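Local coordinates for hydrogenase expression/formation protein HypE (Desulfovibrio vulgaris subsp. vulgaris, PDB 2Z1U) that binds ATP and magnesium and probably serves hydrogenase maturation by ATP-dependent chemistry that helps to make the cyanide ligands of the active-site metal, at residues Gln186-Ala191 with Cys258-Leu263; Asn33-Thr38 with Phe124-Asp129; Pro155-Asp160 with His216-Pro221; Ser171-Asp176 with Gly296-Arg301. All coordinates share one frame; numbering follows the deposited sequence.

Interaction 1. Residues Gln186-Ala191 with Cys258-Leu263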
loop_
_atom_site.group_PDB
_atom_site.type_symbol
_atom_site.label_atom_id
_atom_site.label_comp_id
_atom_site.label_asym_id
_atom_site.label_seq_id
_atom_site.Cartn_x
_atom_site.Cartn_y
_atom_site.Cartn_z
ATOM N N GLN A 186 12.368 -25.412 -6.971
ATOM C CA GLN A 186 13.351 -26.387 -7.445
ATOM C C GLN A 186 12.680 -27.623 -8.050
ATOM O O GLN A 186 13.333 -28.649 -8.265
ATOM C CB GLN A 186 14.276 -26.815 -6.302
ATOM C CG GLN A 186 15.046 -25.675 -5.655
ATOM C CD GLN A 186 16.006 -26.153 -4.583
ATOM O OE1 GLN A 186 15.818 -27.220 -3.988
ATOM N NE2 GLN A 186 17.048 -25.363 -4.328
ATOM N N GLY A 187 11.377 -27.520 -8.302
ATOM C CA GLY A 187 10.592 -28.600 -8.902
ATOM C C GLY A 187 10.443 -29.854 -8.056
ATOM O O GLY A 187 10.291 -30.951 -8.596
ATOM N N LEU A 188 10.475 -29.694 -6.733
ATOM C CA LEU A 188 10.389 -30.823 -5.807
ATOM C C LEU A 188 9.096 -30.847 -4.995
ATOM O O LEU A 188 8.697 -29.837 -4.415
ATOM C CB LEU A 188 11.588 -30.832 -4.847
ATOM C CG LEU A 188 12.979 -31.202 -5.376
ATOM C CD1 LEU A 188 14.048 -30.766 -4.385
ATOM C CD2 LEU A 188 13.106 -32.702 -5.691
ATOM N N ASN A 189 8.452 -32.012 -4.968
ATOM C CA ASN A 189 7.329 -32.285 -4.069
ATOM C C ASN A 189 7.738 -33.365 -3.073
ATOM O O ASN A 189 7.910 -34.526 -3.452
ATOM C CB ASN A 189 6.091 -32.737 -4.856
ATOM C CG ASN A 189 5.379 -31.585 -5.557
ATOM O OD1 ASN A 189 5.088 -30.547 -4.953
ATOM N ND2 ASN A 189 5.080 -31.776 -6.840
ATOM N N PHE A 190 7.907 -32.971 -1.809
ATOM C CA PHE A 190 8.356 -33.891 -0.751
ATOM C C PHE A 190 7.251 -34.826 -0.273
ATOM O O PHE A 190 7.467 -36.036 -0.128
ATOM C CB PHE A 190 8.944 -33.127 0.445
ATOM C CG PHE A 190 10.367 -32.699 0.252
ATOM C CD1 PHE A 190 10.662 -31.426 -0.232
ATOM C CD2 PHE A 190 11.414 -33.565 0.555
ATOM C CE1 PHE A 190 11.979 -31.022 -0.418
ATOM C CE2 PHE A 190 12.736 -33.169 0.372
ATOM C CZ PHE A 190 13.017 -31.891 -0.116
ATOM N N ALA A 191 6.078 -34.248 -0.017
ATOM C CA ALA A 191 4.894 -34.999 0.388
ATOM C C ALA A 191 3.648 -34.201 0.034
ATOM O O ALA A 191 3.724 -32.992 -0.212
ATOM C CB ALA A 191 4.934 -35.305 1.892
ATOM N N CYS A 258 13.225 -30.141 5.262
ATOM C CA CYS A 258 14.145 -29.082 5.685
ATOM C C CYS A 258 15.582 -29.587 5.804
ATOM O O CYS A 258 16.519 -28.867 5.471
ATOM C CB CYS A 258 13.707 -28.436 6.997
ATOM S SG CYS A 258 12.305 -27.305 6.830
ATOM N N SER A 259 15.750 -30.817 6.278
ATOM C CA SER A 259 17.091 -31.375 6.454
ATOM C C SER A 259 17.717 -31.788 5.113
ATOM O O SER A 259 18.936 -31.695 4.931
ATOM C CB SER A 259 17.108 -32.499 7.505
ATOM O OG SER A 259 16.302 -33.607 7.149
ATOM N N PHE A 260 16.870 -32.205 4.173
ATOM C CA PHE A 260 17.285 -32.533 2.806
ATOM C C PHE A 260 17.750 -31.295 2.029
ATOM O O PHE A 260 18.595 -31.401 1.140
ATOM C CB PHE A 260 16.135 -33.241 2.073
ATOM C CG PHE A 260 16.463 -33.678 0.667
ATOM C CD1 PHE A 260 17.010 -34.937 0.424
ATOM C CD2 PHE A 260 16.193 -32.844 -0.419
ATOM C CE1 PHE A 260 17.307 -35.350 -0.878
ATOM C CE2 PHE A 260 16.478 -33.241 -1.720
ATOM C CZ PHE A 260 17.039 -34.501 -1.954
ATOM N N LEU A 261 17.199 -30.130 2.370
ATOM C CA LEU A 261 17.538 -28.869 1.702
ATOM C C LEU A 261 18.453 -27.950 2.523
ATOM O O LEU A 261 18.737 -26.823 2.106
ATOM C CB LEU A 261 16.262 -28.108 1.302
ATOM C CG LEU A 261 15.367 -28.714 0.219
ATOM C CD1 LEU A 261 14.157 -27.827 -0.021
ATOM C CD2 LEU A 261 16.131 -28.933 -1.083
ATOM N N GLY A 262 18.884 -28.427 3.689
ATOM C CA GLY A 262 19.751 -27.664 4.595
ATOM C C GLY A 262 19.082 -26.455 5.229
ATOM O O GLY A 262 19.748 -25.467 5.559
ATOM N N LEU A 263 17.763 -26.535 5.396
ATOM C CA LEU A 263 16.965 -25.451 5.957
ATOM C C LEU A 263 16.598 -25.701 7.428
ATOM O O LEU A 263 16.485 -26.839 7.872
ATOM C CB LEU A 263 15.679 -25.250 5.126
ATOM C CG LEU A 263 15.759 -25.000 3.610
ATOM C CD1 LEU A 263 14.367 -25.088 2.970
ATOM C CD2 LEU A 263 16.416 -23.664 3.284
#

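Interaction 2. Residues Asn33-Thr38 with Phe124-Asp129. With MG (magnesium ion), chain B; ATP (adenosine-5'-triphosphate), chain D.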
loop_
_atom_site.group_PDB
_atom_site.type_symbol
_atom_site.label_atom_id
_atom_site.label_comp_id
_atom_site.label_asym_id
_atom_site.label_seq_id
_atom_site.Cartn_x
_atom_site.Cartn_y
_atom_site.Cartn_z
ATOM N N ASN A 33 -18.282 -4.583 -4.009
ATOM C CA ASN A 33 -18.852 -3.869 -2.866
ATOM C C ASN A 33 -19.087 -2.402 -3.228
ATOM O O ASN A 33 -18.399 -1.872 -4.104
ATOM C CB ASN A 33 -17.980 -4.039 -1.605
ATOM C CG ASN A 33 -16.658 -3.287 -1.685
ATOM O OD1 ASN A 33 -16.592 -2.107 -1.350
ATOM N ND2 ASN A 33 -15.603 -3.973 -2.112
ATOM N N PRO A 34 -20.061 -1.741 -2.570
ATOM C CA PRO A 34 -20.451 -0.393 -3.006
ATOM C C PRO A 34 -19.487 0.705 -2.573
ATOM O O PRO A 34 -19.584 1.829 -3.072
ATOM C CB PRO A 34 -21.828 -0.191 -2.365
ATOM C CG PRO A 34 -21.817 -1.051 -1.164
ATOM C CD PRO A 34 -20.855 -2.199 -1.411
ATOM N N ILE A 35 -18.568 0.384 -1.658
ATOM C CA ILE A 35 -17.505 1.327 -1.292
ATOM C C ILE A 35 -16.491 1.446 -2.423
ATOM O O ILE A 35 -16.247 2.549 -2.899
ATOM C CB ILE A 35 -16.815 0.998 0.045
ATOM C CG1 ILE A 35 -17.856 0.929 1.174
ATOM C CG2 ILE A 35 -15.724 2.033 0.348
ATOM C CD1 ILE A 35 -17.273 0.606 2.564
ATOM N N LEU A 36 -15.899 0.326 -2.837
ATOM C CA LEU A 36 -15.082 0.265 -4.065
ATOM C C LEU A 36 -15.823 0.770 -5.324
ATOM O O LEU A 36 -15.243 1.484 -6.158
ATOM C CB LEU A 36 -14.613 -1.178 -4.324
ATOM C CG LEU A 36 -13.676 -1.369 -5.523
ATOM C CD1 LEU A 36 -12.437 -0.451 -5.420
ATOM C CD2 LEU A 36 -13.275 -2.822 -5.674
ATOM N N GLY A 37 -17.095 0.384 -5.456
ATOM C CA GLY A 37 -17.899 0.671 -6.665
ATOM C C GLY A 37 -17.972 2.156 -6.980
ATOM O O GLY A 37 -18.184 2.567 -8.105
ATOM N N THR A 38 -17.764 2.963 -5.956
ATOM C CA THR A 38 -17.777 4.405 -6.072
ATOM C C THR A 38 -16.736 4.929 -7.113
ATOM O O THR A 38 -16.977 5.932 -7.802
ATOM C CB THR A 38 -17.574 4.971 -4.648
ATOM O OG1 THR A 38 -18.458 6.060 -4.423
ATOM C CG2 THR A 38 -16.170 5.359 -4.400
ATOM N N PHE A 124 -13.542 -6.177 3.142
ATOM C CA PHE A 124 -13.716 -5.715 1.778
ATOM C C PHE A 124 -12.474 -5.023 1.244
ATOM O O PHE A 124 -11.820 -4.290 1.964
ATOM C CB PHE A 124 -14.887 -4.738 1.671
ATOM C CG PHE A 124 -16.230 -5.395 1.837
ATOM C CD1 PHE A 124 -16.764 -6.168 0.814
ATOM C CD2 PHE A 124 -16.933 -5.276 3.033
ATOM C CE1 PHE A 124 -18.007 -6.794 0.954
ATOM C CE2 PHE A 124 -18.171 -5.901 3.199
ATOM C CZ PHE A 124 -18.715 -6.654 2.149
ATOM N N ILE A 125 -12.197 -5.228 -0.043
ATOM C CA ILE A 125 -11.186 -4.432 -0.742
ATOM C C ILE A 125 -11.881 -3.181 -1.251
ATOM O O ILE A 125 -12.755 -3.254 -2.134
ATOM C CB ILE A 125 -10.486 -5.237 -1.861
ATOM C CG1 ILE A 125 -9.650 -6.367 -1.224
ATOM C CG2 ILE A 125 -9.576 -4.337 -2.679
ATOM C CD1 ILE A 125 -9.535 -7.582 -2.061
ATOM N N VAL A 126 -11.525 -2.040 -0.666
ATOM C CA VAL A 126 -12.304 -0.798 -0.864
ATOM C C VAL A 126 -11.718 0.201 -1.847
ATOM O O VAL A 126 -12.415 1.113 -2.286
ATOM C CB VAL A 126 -12.593 -0.053 0.483
ATOM C CG1 VAL A 126 -13.493 -0.911 1.385
ATOM C CG2 VAL A 126 -11.267 0.363 1.211
ATOM N N THR A 127 -10.438 0.045 -2.173
ATOM C CA THR A 127 -9.739 1.036 -3.001
ATOM C C THR A 127 -8.459 0.378 -3.531
ATOM O O THR A 127 -7.951 -0.565 -2.940
ATOM C CB THR A 127 -9.451 2.368 -2.206
ATOM O OG1 THR A 127 -9.170 3.455 -3.107
ATOM C CG2 THR A 127 -8.291 2.216 -1.208
ATOM N N GLY A 128 -7.959 0.867 -4.663
ATOM C CA GLY A 128 -6.894 0.163 -5.360
ATOM C C GLY A 128 -6.066 1.002 -6.317
ATOM O O GLY A 128 -6.319 2.191 -6.532
ATOM N N ASP A 129 -5.050 0.355 -6.879
ATOM C CA ASP A 129 -4.221 0.961 -7.907
ATOM C C ASP A 129 -3.679 -0.145 -8.782
ATOM O O ASP A 129 -3.473 -1.253 -8.313
ATOM C CB ASP A 129 -3.057 1.736 -7.275
ATOM C CG ASP A 129 -2.258 2.523 -8.305
ATOM O OD1 ASP A 129 -2.880 3.328 -9.048
ATOM O OD2 ASP A 129 -1.024 2.354 -8.367
HETATM MG MG MG B . -3.900 5.149 -8.700
HETATM P PG ATP D . -3.344 7.489 -10.857
HETATM O O1G ATP D . -3.020 6.088 -10.305
HETATM O O2G ATP D . -3.289 7.525 -12.354
HETATM O O3G ATP D . -2.579 8.622 -10.188
HETATM P PB ATP D . -5.794 7.668 -9.293
HETATM O O1B ATP D . -4.916 6.915 -8.272
HETATM O O2B ATP D . -6.486 8.917 -8.839
HETATM O O3B ATP D . -4.895 7.856 -10.605
HETATM P PA ATP D . -6.713 5.214 -10.410
HETATM O O1A ATP D . -6.755 5.410 -11.924
HETATM O O2A ATP D . -5.450 4.543 -9.948
HETATM O O3A ATP D . -6.984 6.665 -9.700
HETATM O "O5'" ATP D . -7.993 4.474 -9.878
HETATM C "C5'" ATP D . -9.297 4.707 -10.426
HETATM C "C4'" ATP D . -10.281 3.955 -9.555
HETATM O "O4'" ATP D . -10.037 2.551 -9.771
HETATM C "C3'" ATP D . -10.073 4.214 -8.072
HETATM O "O3'" ATP D . -11.367 4.253 -7.438
HETATM C "C2'" ATP D . -9.303 2.990 -7.564
HETATM O "O2'" ATP D . -9.670 2.702 -6.214
HETATM C "C1'" ATP D . -9.759 1.876 -8.527
HETATM N N9 ATP D . -8.712 0.853 -8.790
HETATM C C8 ATP D . -7.629 0.972 -9.572
HETATM N N7 ATP D . -6.920 -0.180 -9.578
HETATM C C5 ATP D . -7.561 -1.020 -8.744
HETATM C C6 ATP D . -7.351 -2.410 -8.272
HETATM N N6 ATP D . -6.266 -3.098 -8.691
HETATM N N1 ATP D . -8.246 -2.919 -7.433
HETATM C C2 ATP D . -9.329 -2.255 -6.984
HETATM N N3 ATP D . -9.580 -0.987 -7.392
HETATM C C4 ATP D . -8.738 -0.357 -8.251
HETATM O O HOH W 1 -4.931 4.419 -7.191
#

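Interaction 3. Residues Pro155-Asp160 with His216-Pro221. With MG (magnesium ion), chain C.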
loop_
_atom_site.group_PDB
_atom_site.type_symbol
_atom_site.label_atom_id
_atom_site.label_comp_id
_atom_site.label_asym_id
_atom_site.label_seq_id
_atom_site.Cartn_x
_atom_site.Cartn_y
_atom_site.Cartn_z
ATOM N N PRO A 155 -5.559 -2.324 27.464
ATOM C CA PRO A 155 -4.460 -2.253 26.490
ATOM C C PRO A 155 -4.514 -3.359 25.427
ATOM O O PRO A 155 -4.998 -4.464 25.695
ATOM C CB PRO A 155 -3.211 -2.408 27.365
ATOM C CG PRO A 155 -3.669 -3.147 28.555
ATOM C CD PRO A 155 -5.089 -2.751 28.793
ATOM N N ALA A 156 -4.015 -3.044 24.238
ATOM C CA ALA A 156 -3.993 -3.968 23.105
ATOM C C ALA A 156 -2.644 -4.698 23.041
ATOM O O ALA A 156 -1.680 -4.256 23.682
ATOM C CB ALA A 156 -4.256 -3.205 21.818
ATOM N N PRO A 157 -2.567 -5.831 22.302
ATOM C CA PRO A 157 -1.279 -6.524 22.229
ATOM C C PRO A 157 -0.207 -5.677 21.535
ATOM O O PRO A 157 -0.514 -4.866 20.674
ATOM C CB PRO A 157 -1.602 -7.805 21.438
ATOM C CG PRO A 157 -3.099 -7.961 21.552
ATOM C CD PRO A 157 -3.600 -6.552 21.534
ATOM N N SER A 158 1.044 -5.865 21.956
ATOM C CA SER A 158 2.169 -5.068 21.494
ATOM C C SER A 158 3.469 -5.826 21.763
ATOM O O SER A 158 3.593 -6.505 22.781
ATOM C CB SER A 158 2.185 -3.727 22.226
ATOM O OG SER A 158 3.249 -2.911 21.765
ATOM N N GLY A 159 4.439 -5.700 20.858
ATOM C CA GLY A 159 5.720 -6.412 20.973
ATOM C C GLY A 159 6.457 -6.163 22.281
ATOM O O GLY A 159 7.217 -7.020 22.743
ATOM N N ASP A 160 6.208 -5.001 22.884
ATOM C CA ASP A 160 6.875 -4.597 24.127
ATOM C C ASP A 160 6.149 -4.996 25.420
ATOM O O ASP A 160 6.535 -4.564 26.512
ATOM C CB ASP A 160 7.200 -3.089 24.104
ATOM C CG ASP A 160 5.964 -2.199 24.158
ATOM O OD1 ASP A 160 4.816 -2.692 24.059
ATOM O OD2 ASP A 160 6.148 -0.975 24.287
ATOM N N HIS A 216 -0.981 -10.229 25.940
ATOM C CA HIS A 216 0.155 -9.308 25.940
ATOM C C HIS A 216 0.751 -9.061 24.560
ATOM O O HIS A 216 0.950 -7.912 24.189
ATOM C CB HIS A 216 1.245 -9.752 26.920
ATOM C CG HIS A 216 0.847 -9.635 28.358
ATOM N ND1 HIS A 216 1.621 -10.140 29.380
ATOM C CD2 HIS A 216 -0.235 -9.072 28.947
ATOM C CE1 HIS A 216 1.031 -9.895 30.537
ATOM N NE2 HIS A 216 -0.095 -9.248 30.302
ATOM N N VAL A 217 1.066 -10.138 23.829
ATOM C CA VAL A 217 1.701 -10.044 22.500
ATOM C C VAL A 217 1.092 -11.005 21.482
ATOM O O VAL A 217 0.827 -12.169 21.785
ATOM C CB VAL A 217 3.237 -10.324 22.518
ATOM C CG1 VAL A 217 3.907 -9.746 21.246
ATOM C CG2 VAL A 217 3.894 -9.754 23.764
ATOM N N LEU A 218 0.881 -10.495 20.272
ATOM C CA LEU A 218 0.563 -11.318 19.114
ATOM C C LEU A 218 1.541 -10.934 18.018
ATOM O O LEU A 218 1.816 -9.747 17.818
ATOM C CB LEU A 218 -0.882 -11.065 18.624
ATOM C CG LEU A 218 -2.073 -11.365 19.545
ATOM C CD1 LEU A 218 -3.380 -10.749 18.986
ATOM C CD2 LEU A 218 -2.249 -12.865 19.808
ATOM N N ARG A 219 2.089 -11.927 17.325
ATOM C CA ARG A 219 2.914 -11.650 16.141
ATOM C C ARG A 219 2.879 -12.852 15.203
ATOM O O ARG A 219 2.806 -13.998 15.657
ATOM C CB ARG A 219 4.368 -11.282 16.518
ATOM C CG ARG A 219 5.206 -10.820 15.312
ATOM C CD ARG A 219 6.243 -9.813 15.695
ATOM N NE ARG A 219 5.672 -8.564 16.211
ATOM C CZ ARG A 219 6.393 -7.638 16.847
ATOM N NH1 ARG A 219 7.701 -7.819 17.011
ATOM N NH2 ARG A 219 5.826 -6.526 17.302
ATOM N N ASP A 220 2.984 -12.589 13.903
ATOM C CA ASP A 220 2.990 -13.657 12.910
ATOM C C ASP A 220 4.434 -13.936 12.476
ATOM O O ASP A 220 5.133 -13.037 12.006
ATOM C CB ASP A 220 2.098 -13.276 11.715
ATOM C CG ASP A 220 2.448 -11.945 11.149
ATOM O OD1 ASP A 220 2.934 -11.063 11.895
ATOM O OD2 ASP A 220 2.278 -11.770 9.940
ATOM N N PRO A 221 4.918 -15.178 12.697
ATOM C CA PRO A 221 6.316 -15.492 12.317
ATOM C C PRO A 221 6.494 -15.681 10.815
ATOM O O PRO A 221 6.547 -16.822 10.319
ATOM C CB PRO A 221 6.617 -16.784 13.089
ATOM C CG PRO A 221 5.245 -17.452 13.241
ATOM C CD PRO A 221 4.223 -16.326 13.309
HETATM MG MG MG C . 3.645 -9.507 11.096
HETATM O O HOH W 2 5.922 -10.443 11.557
#

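Interaction 4. Residues Ser171-Asp176 with Gly296-Arg301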
loop_
_atom_site.group_PDB
_atom_site.type_symbol
_atom_site.label_atom_id
_atom_site.label_comp_id
_atom_site.label_asym_id
_atom_site.label_seq_id
_atom_site.Cartn_x
_atom_site.Cartn_y
_atom_site.Cartn_z
ATOM N N SER A 171 0.307 -21.280 17.377
ATOM C CA SER A 171 -1.043 -21.653 16.880
ATOM C C SER A 171 -1.021 -22.867 15.959
ATOM O O SER A 171 -2.059 -23.400 15.624
ATOM C CB SER A 171 -1.718 -20.473 16.168
ATOM O OG SER A 171 -1.010 -20.116 15.003
ATOM N N GLY A 172 0.171 -23.285 15.541
ATOM C CA GLY A 172 0.326 -24.469 14.694
ATOM C C GLY A 172 1.765 -24.715 14.248
ATOM O O GLY A 172 2.697 -24.110 14.773
ATOM N N SER A 173 1.913 -25.597 13.258
ATOM C CA SER A 173 3.207 -26.119 12.807
ATOM C C SER A 173 4.107 -25.066 12.154
ATOM O O SER A 173 3.628 -24.109 11.549
ATOM C CB SER A 173 2.965 -27.304 11.853
ATOM O OG SER A 173 2.333 -26.875 10.655
ATOM N N MET A 174 5.425 -25.260 12.275
ATOM C CA MET A 174 6.389 -24.295 11.787
ATOM C C MET A 174 7.088 -24.785 10.525
ATOM O O MET A 174 7.423 -25.970 10.415
ATOM C CB MET A 174 7.436 -24.008 12.886
ATOM C CG MET A 174 6.844 -23.266 14.094
ATOM S SD MET A 174 6.501 -21.527 13.797
ATOM C CE MET A 174 4.688 -21.448 13.519
ATOM N N GLY A 175 7.293 -23.868 9.581
ATOM C CA GLY A 175 8.174 -24.117 8.438
ATOM C C GLY A 175 7.490 -24.481 7.128
ATOM O O GLY A 175 8.133 -24.507 6.082
ATOM N N ASP A 176 6.192 -24.769 7.191
ATOM C CA ASP A 176 5.418 -25.277 6.050
ATOM C C ASP A 176 5.447 -24.384 4.817
ATOM O O ASP A 176 5.816 -24.854 3.737
ATOM C CB ASP A 176 3.971 -25.546 6.466
ATOM C CG ASP A 176 3.891 -26.448 7.681
ATOM O OD1 ASP A 176 3.610 -27.642 7.509
ATOM O OD2 ASP A 176 4.158 -25.968 8.801
ATOM N N GLY A 296 -4.855 -25.266 13.861
ATOM C CA GLY A 296 -4.786 -25.468 15.300
ATOM C C GLY A 296 -4.632 -26.888 15.789
ATOM O O GLY A 296 -4.467 -27.081 16.997
ATOM N N GLU A 297 -4.691 -27.932 14.868
ATOM C CA GLU A 297 -4.346 -29.284 15.291
ATOM C C GLU A 297 -3.083 -29.285 16.145
ATOM O O GLU A 297 -2.882 -30.160 16.957
ATOM C CB GLU A 297 -4.149 -30.187 14.072
ATOM C CG GLU A 297 -3.218 -29.610 13.018
ATOM C CD GLU A 297 -3.943 -28.721 12.025
ATOM O OE1 GLU A 297 -3.393 -28.482 10.929
ATOM O OE2 GLU A 297 -5.059 -28.261 12.343
ATOM N N HIS A 298 -2.191 -28.358 15.823
ATOM C CA HIS A 298 -0.846 -28.396 16.381
ATOM C C HIS A 298 -0.536 -27.223 17.296
ATOM O O HIS A 298 0.635 -27.020 17.656
ATOM C CB HIS A 298 0.188 -28.467 15.253
ATOM C CG HIS A 298 0.072 -29.699 14.417
ATOM N ND1 HIS A 298 0.112 -29.669 13.040
ATOM C CD2 HIS A 298 -0.085 -30.997 14.763
ATOM C CE1 HIS A 298 -0.017 -30.898 12.573
ATOM N NE2 HIS A 298 -0.141 -31.720 13.597
ATOM N N ALA A 299 -1.561 -26.442 17.653
ATOM C CA ALA A 299 -1.374 -25.371 18.648
ATOM C C ALA A 299 -0.731 -25.950 19.904
ATOM O O ALA A 299 -1.078 -27.049 20.317
ATOM C CB ALA A 299 -2.694 -24.691 18.989
ATOM N N ALA A 300 0.225 -25.220 20.483
ATOM C CA ALA A 300 0.970 -25.713 21.650
ATOM C C ALA A 300 1.583 -24.614 22.504
ATOM O O ALA A 300 1.906 -23.538 22.019
ATOM C CB ALA A 300 2.060 -26.698 21.218
ATOM N N ARG A 301 1.722 -24.899 23.792
ATOM C CA ARG A 301 2.573 -24.104 24.648
ATOM C C ARG A 301 4.024 -24.453 24.242
ATOM O O ARG A 301 4.403 -25.628 24.236
ATOM C CB ARG A 301 2.310 -24.449 26.111
ATOM C CG ARG A 301 3.096 -23.621 27.116
ATOM C CD ARG A 301 3.064 -24.297 28.464
ATOM N NE ARG A 301 1.721 -24.360 29.045
ATOM C CZ ARG A 301 1.220 -23.453 29.879
ATOM N NH1 ARG A 301 -0.011 -23.603 30.358
ATOM N NH2 ARG A 301 1.955 -22.397 30.236
HETATM O O HOH W 3 -0.559 -26.708 12.240
#

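Interaction 1. Residues Gln186-Ala191 with Cys258-Leu263
C258 O, near the end of helix 252-260, is gripped by two backbone N-H groups: weakly by that of L261, whose side chain touches F190 across the contact, and closely by L263 N, which lies 2.6 Å from C258 O. These bonds curl the chain around G262, the first residue to abandon helical backbone angles, and hold the turn from which F260 and L261 face the loop 186-191. Across the contact, packing is mostly apolar. F190 offers its ring edge: F190 CZ is 3.3 Å from F260 CD2, and F260 CG lies in the plane of the F190 ring. The centroids of the F190 and F260 rings are 5.4 Å apart and the planes inclined at 76°, so the rings meet obliquely. F260 CG stands anti to its backbone N (chi1 -178°), and this atom too lies beside the rim of F190. L261 divides its two methyls. Its CD1 packs 3.9 Å from F190 CE1, while L261 CD2 reaches the other side chains, 4.3 Å from L188 CD1 and 3.4 Å from Q186 OE1. Q186, extended beyond CG, passes L261 in the reverse sense, which puts an amide oxygen against a methyl group. The contact lies at the surface, with none of its five touching residues buried, and covers 217 Å² in total. Loop 186-191 leaves helix 176-184 through a Schellman motif with G187 as its C-prime residue, and L261 and F190 also touch L179 and S183 of that helix; the contact therefore joins the C-terminal ends of helices 176-184 and 252-260.

Interaction 2. Residues Asn33-Thr38 with Phe124-Asp129
N33 is the N-cap of the short, weakly bonded helix at about 34-37, and its amide ties that turn to strand 124-133, within this chain an outermost strand of the four-stranded sheet in the PurM-like N-terminal domain. The hydrogen bonds use both ends of the amide. N33 ND2 donates to I125 O at 2.9 Å with an N-H...O angle of 161°; I125 O lies in the plane of the amide, while ND2 stands above the I125 carbonyl plane. N33 OD1 accepts from L36 N at 2.9 Å and more weakly from I35 N, and ND2 also bonds to F31 O, so the rotation of the amide is fixed from both sides. The carbon contacts flank this polar centre. N33 CB lies 3.4 Å from F124 CD1, the two side chains running antiparallel past one another, and I35 CG2 lies 3.8 Å from V126 CB, their branches in the same direction. A CA-H...O contact of 3.3 Å joins L36 CA to V126 O. V126 also packs on M53 of the second subunit. Nucleotide contacts continue the line: L36 CD1 meets adenine N3 of ATP at 3.5 Å, and G128 N donates to the ribose O2'. Beyond them D129 OD1 binds a magnesium ion at 2.1 Å, together with one oxygen from each of the three ATP phosphates, a water and D56 of the second subunit.

Interaction 3. Residues Pro155-Asp160 with His216-Pro221
The classic beta bulge formed by H216 and V217 opposite I277 begins strand 217-219, an outermost strand of the C-terminal sheet within this chain, and loop 155-160 crosses it, the runs 157-159 and 216-219 pointing 65° apart. H216 O is the polar centre. S158 N donates to it at 3.0 Å, with an N-H...O angle of 161° and the donor tilted little from the carbonyl plane, and P157 CA adds a CA-H...O contact of 3.3 Å to H216 O. On one flank P157 and L218 lie alongside, with P157 CG 3.8 Å from L218 CD1. V217 spreads both methyls under the next peptide: CG2 is 3.4 Å from S158 O, and CG1, anti to the backbone N (chi1 -160°), is 3.8 Å from G159 CA. The tip of R219, bent along its chain, brings NH2 to 3.7 Å from G159 CA. Its strongest partners lie beyond the contact: R219 NH1 forms a salt bridge with E232, and NE forms one with D41 of the second subunit. That aspartate also binds the magnesium ion held by D220 OD1 at 1.9 Å and by D81, so R219 probably helps, from the second shell, to position this ligand. S158 OG bonds to N40 of the second subunit. Such a strand, running from a bulge into a metal-binding aspartate, belongs here to the magnesium-ATP site built across the dimer interface.

Interaction 4. Residues Ser171-Asp176 with Gly296-Arg301
H298 and S173 meet through a shared water as well as directly. Among the polar links, this water accepts from S173 N at 2.9 Å and lies 3.1 Å from H298 ND1. S173 OG, set between the backbone N and the carbonyl carbon (chi1 66°), donates to D176 OD2 at 2.8 Å and arrives from above the carboxylate plane, which ties the loop to the first turn of helix 176-184. On the partner segment, A299 N bonds to G296 O at 3.0 Å and closes the turn that presents H298 and A299 together. The hydroxyl of S171 hydrogen-bonds to L274 N. The weaker backbone contacts begin at S171 O: G296 CA makes a CA-H...O contact with it at 3.4 Å, nearly straight at 160°, and G172 CA packs against the H298 carbonyl carbon. The side-chain packing is slight: A299 CB lies 3.7 Å from S171 O, and S173 CB lies 3.9 Å from H298 ND1. The imidazole of H298 carries E297 CG over the centre of one face, 3.3 Å above the ring plane, while A299 packs against L287 and L290 of helix 280-291. Just beyond, A300 pairs with I170 by backbone hydrogen bonding. The contact thus lies where antiparallel strands 167-170 and 300-306 part, a strand-end junction of the alpha/beta C-terminal domain of the AIR synthase-related family, with one segment leading on to helix 176-184 and the other arriving through a 3-10 segment.

In the fold
Interactions 2, 3 and 4 are largely buried, whereas interaction 1 is a surface contact mainly of leucine and phenylalanine side chains about 20 Å, centre to centre, from interaction 4. Polar backbone and side-chain bonds carry interactions 2 and 3, and both reach the second subunit and lead to a magnesium ion, at two separate sites, through D129 and through D220; their nearest atoms are about 17 Å apart. In interaction 4 a bridging water takes the place of a direct hydrogen bond. Interactions 3 and 4 reach the same seven-stranded sheet, and P221 CG touches M174 CE at 4.0 Å. Interactions 1 and 4 lie at the two ends of helix 176-184.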